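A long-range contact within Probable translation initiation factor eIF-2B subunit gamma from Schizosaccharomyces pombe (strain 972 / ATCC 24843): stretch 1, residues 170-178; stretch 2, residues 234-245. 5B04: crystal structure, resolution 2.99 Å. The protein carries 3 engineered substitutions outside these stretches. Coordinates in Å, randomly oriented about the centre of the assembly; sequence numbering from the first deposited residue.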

# COMPACT_ATOMS: atom_id res chain seq x y z
N ALA E 170 -12.89 -51.40 -20.34
CA ALA E 170 -12.33 -51.60 -21.67
C ALA E 170 -12.30 -50.30 -22.46
O ALA E 170 -13.19 -49.46 -22.33
N LEU E 171 -11.27 -50.14 -23.28
CA LEU E 171 -11.16 -49.00 -24.18
C LEU E 171 -10.94 -49.47 -25.61
O LEU E 171 -9.98 -50.18 -25.90
N ALA E 172 -11.84 -49.07 -26.50
CA ALA E 172 -11.74 -49.46 -27.90
C ALA E 172 -11.49 -48.26 -28.80
O ALA E 172 -12.13 -47.22 -28.66
N VAL E 173 -10.56 -48.42 -29.74
CA VAL E 173 -10.22 -47.35 -30.66
C VAL E 173 -11.04 -47.44 -31.94
O VAL E 173 -11.18 -48.52 -32.52
N TYR E 174 -11.60 -46.31 -32.36
CA TYR E 174 -12.32 -46.24 -33.63
C TYR E 174 -11.69 -45.16 -34.51
O TYR E 174 -10.84 -44.40 -34.05
N SER E 175 -12.11 -45.11 -35.77
CA SER E 175 -11.46 -44.22 -36.73
C SER E 175 -12.30 -44.04 -38.00
O SER E 175 -13.14 -44.87 -38.31
N PRO E 176 -12.06 -42.93 -38.72
CA PRO E 176 -12.72 -42.72 -40.02
C PRO E 176 -12.37 -43.84 -41.01
O PRO E 176 -11.20 -44.20 -41.13
N VAL E 177 -13.37 -44.37 -41.69
CA VAL E 177 -13.15 -45.44 -42.66
C VAL E 177 -12.36 -44.93 -43.85
O VAL E 177 -12.45 -43.75 -44.21
N LEU E 178 -11.57 -45.80 -44.46
CA LEU E 178 -10.85 -45.47 -45.69
C LEU E 178 -11.85 -45.17 -46.80
O LEU E 178 -12.95 -45.71 -46.80
N ASN E 234 -22.55 -42.61 -35.37
CA ASN E 234 -21.48 -42.62 -36.36
C ASN E 234 -21.34 -43.96 -37.09
O ASN E 234 -20.85 -44.93 -36.51
N THR E 235 -21.77 -44.04 -38.35
CA THR E 235 -21.39 -45.20 -39.18
C THR E 235 -20.18 -44.80 -40.02
O THR E 235 -19.81 -45.49 -40.97
N ASN E 236 -19.59 -43.66 -39.68
CA ASN E 236 -18.38 -43.17 -40.31
C ASN E 236 -17.15 -43.81 -39.70
O ASN E 236 -16.03 -43.61 -40.15
N LEU E 237 -17.38 -44.58 -38.64
CA LEU E 237 -16.29 -45.16 -37.88
C LEU E 237 -16.17 -46.66 -38.10
O LEU E 237 -17.17 -47.37 -38.25
N SER E 238 -14.93 -47.14 -38.14
CA SER E 238 -14.65 -48.56 -38.22
C SER E 238 -13.70 -48.94 -37.09
O SER E 238 -12.89 -48.12 -36.65
N ASP E 239 -13.79 -50.18 -36.62
CA ASP E 239 -12.95 -50.63 -35.52
C ASP E 239 -11.51 -50.81 -35.97
O ASP E 239 -11.24 -51.50 -36.96
N ALA E 240 -10.58 -50.20 -35.24
CA ALA E 240 -9.16 -50.33 -35.54
C ALA E 240 -8.59 -51.56 -34.85
O ALA E 240 -7.38 -51.79 -34.86
N HIS E 241 -9.48 -52.34 -34.24
CA HIS E 241 -9.13 -53.53 -33.46
C HIS E 241 -8.02 -53.26 -32.45
O HIS E 241 -7.20 -54.13 -32.16
N ILE E 242 -7.99 -52.04 -31.92
CA ILE E 242 -7.13 -51.72 -30.80
C ILE E 242 -7.96 -51.77 -29.53
O ILE E 242 -8.92 -51.02 -29.38
N PHE E 243 -7.60 -52.67 -28.62
CA PHE E 243 -8.33 -52.82 -27.38
C PHE E 243 -7.39 -52.88 -26.20
O PHE E 243 -6.25 -53.33 -26.32
N VAL E 244 -7.86 -52.41 -25.05
CA VAL E 244 -7.14 -52.57 -23.80
C VAL E 244 -8.16 -52.80 -22.69
O VAL E 244 -9.09 -52.02 -22.51
N PHE E 245 -7.98 -53.89 -21.96
CA PHE E 245 -8.98 -54.32 -20.98
C PHE E 245 -8.43 -54.32 -19.56
O PHE E 245 -7.22 -54.43 -19.35

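A beta bulge shifts the register of these two antiparallel strands. Ala172 pairs with Phe243, but Tyr174 pairs with Asp239, so the register shifts by two residues. Val173 holds on to both sides of the bulge. Val173 N donates to Ile242 O (3.1 Å), and Val173 O accepts from Ala240 N (3.3 Å). Within the bulge His241 has positive phi (48°) and its CA-to-CB bond points away from stretch 1.

The CA-to-CB bond of Val173 points toward stretch 2, with chi1 in t. Val173 CG2 lies 3.5 Å from Ile242 CB, and Val173 CG1 lies 4.3 Å from Ala240 CB. Ile242 is m, t. Asp239 is t; Asp239 OD1 sits 3.3 Å from Val173 O, but both atoms are acceptors and no hydrogen bond forms.

On the Ala170–Phe245 side of the bulge, Ala170, Ala172, Phe243 and Phe245 share one face of the sheet. Both phenylalanines are m with chi2 at -89°. Each ring lies beside a small methyl group: Ala170 CB is 3.4 Å from Phe245 CD1, and Ala172 CB is 3.6 Å from Phe243 CE1. Leu171 (t, p) and Val244 (p) lie on the other face, where Leu171 CB meets Val244 CG1 at 3.6 Å. Their backbones exchange two hydrogen bonds, Leu171 N to Val244 O (3.0 Å) and Val244 N to Leu171 O (3.2 Å).

On the other side of the bulge, Tyr174 is m. Tyr174 CE2 is 4.2 Å from Asp239 CB, and Tyr174 CB is 4.2 Å from Leu237 CB. Leu237 is m, t. Ser175 and Ser238 are both p and share a face, but Ser175 OG and Ser238 OG are 4.0 Å apart. Each hydroxyl is hydrogen-bonded elsewhere in the structure. Their backbones join the strands through Ser238 N to Ser175 O (2.9 Å). Val177 (t) lies at this end, with Val177 CG2 4.0 Å from Ser238 CB.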

# COMPACT_ATOMS: atom_id res chain seq x y z
CB ALA E 170 -13.12 -52.65 -22.42
CB LEU E 171 -10.02 -48.07 -23.74
CG LEU E 171 -9.69 -46.94 -24.71
CD1 LEU E 171 -10.78 -45.88 -24.71
CD2 LEU E 171 -8.34 -46.33 -24.36
CB ALA E 172 -13.01 -50.18 -28.33
CB VAL E 173 -8.72 -47.37 -31.02
CG1 VAL E 173 -8.38 -46.22 -31.96
CG2 VAL E 173 -7.88 -47.29 -29.76
CB TYR E 174 -13.80 -45.95 -33.39
CG TYR E 174 -14.53 -47.08 -32.71
CD1 TYR E 174 -14.57 -47.17 -31.32
CD2 TYR E 174 -15.17 -48.07 -33.45
CE1 TYR E 174 -15.23 -48.21 -30.70
CE2 TYR E 174 -15.83 -49.11 -32.83
CZ TYR E 174 -15.86 -49.18 -31.46
OH TYR E 174 -16.53 -50.21 -30.84
CB SER E 175 -10.09 -44.78 -37.10
OG SER E 175 -10.20 -46.08 -37.66
CB PRO E 176 -12.15 -41.38 -40.49
CG PRO E 176 -11.73 -40.69 -39.25
CD PRO E 176 -11.25 -41.77 -38.33
CB VAL E 177 -14.48 -46.05 -43.15
CG1 VAL E 177 -14.25 -47.44 -43.73
CG2 VAL E 177 -15.48 -46.12 -42.01
CB LEU E 178 -9.91 -46.60 -46.10
CG LEU E 178 -8.52 -46.66 -45.45
CD1 LEU E 178 -8.61 -46.84 -43.95
CD2 LEU E 178 -7.69 -47.77 -46.08
CB ASN E 234 -20.14 -42.30 -35.68
CG ASN E 234 -19.78 -40.83 -35.72
OD1 ASN E 234 -19.36 -40.31 -36.76
ND2 ASN E 234 -19.92 -40.15 -34.59
CB THR E 235 -22.53 -45.71 -40.11
OG1 THR E 235 -22.51 -45.01 -41.36
CG2 THR E 235 -23.90 -45.59 -39.46
CB ASN E 236 -18.29 -41.64 -40.19
CG ASN E 236 -17.24 -41.04 -41.10
OD1 ASN E 236 -16.86 -41.63 -42.11
ND2 ASN E 236 -16.76 -39.86 -40.73
CB LEU E 237 -16.49 -44.87 -36.39
CG LEU E 237 -16.56 -43.38 -36.06
CD1 LEU E 237 -16.79 -43.17 -34.58
CD2 LEU E 237 -15.30 -42.67 -36.53
CB SER E 238 -14.05 -48.93 -39.58
OG SER E 238 -12.84 -48.23 -39.80
CB ASP E 239 -13.49 -51.93 -34.93
CG ASP E 239 -12.63 -52.45 -33.80
OD1 ASP E 239 -12.13 -51.63 -33.00
OD2 ASP E 239 -12.45 -53.68 -33.71
CB ALA E 240 -8.41 -49.08 -35.11
CB HIS E 241 -8.73 -54.69 -34.36
CG HIS E 241 -8.96 -56.04 -33.76
ND1 HIS E 241 -8.00 -56.68 -33.00
CD2 HIS E 241 -10.03 -56.87 -33.80
CE1 HIS E 241 -8.48 -57.85 -32.60
NE2 HIS E 241 -9.70 -57.98 -33.07
CB ILE E 242 -6.49 -50.33 -30.91
CG1 ILE E 242 -5.93 -50.09 -32.30
CG2 ILE E 242 -5.40 -50.16 -29.85
CD1 ILE E 242 -5.53 -48.65 -32.52
CB PHE E 243 -9.21 -54.07 -27.42
CG PHE E 243 -10.21 -54.07 -28.53
CD1 PHE E 243 -11.47 -53.52 -28.35
CD2 PHE E 243 -9.89 -54.62 -29.76
CE1 PHE E 243 -12.39 -53.52 -29.37
CE2 PHE E 243 -10.81 -54.62 -30.78
CZ PHE E 243 -12.05 -54.06 -30.59
CB VAL E 244 -6.25 -51.35 -23.49
CG1 VAL E 244 -7.00 -50.05 -23.72
CG2 VAL E 244 -5.71 -51.44 -22.07
CB PHE E 245 -9.49 -55.72 -21.32
CG PHE E 245 -10.12 -55.83 -22.68
CD1 PHE E 245 -11.47 -55.58 -22.86
CD2 PHE E 245 -9.37 -56.20 -23.78
CE1 PHE E 245 -12.05 -55.69 -24.11
CE2 PHE E 245 -9.94 -56.32 -25.02
CZ PHE E 245 -11.29 -56.06 -25.19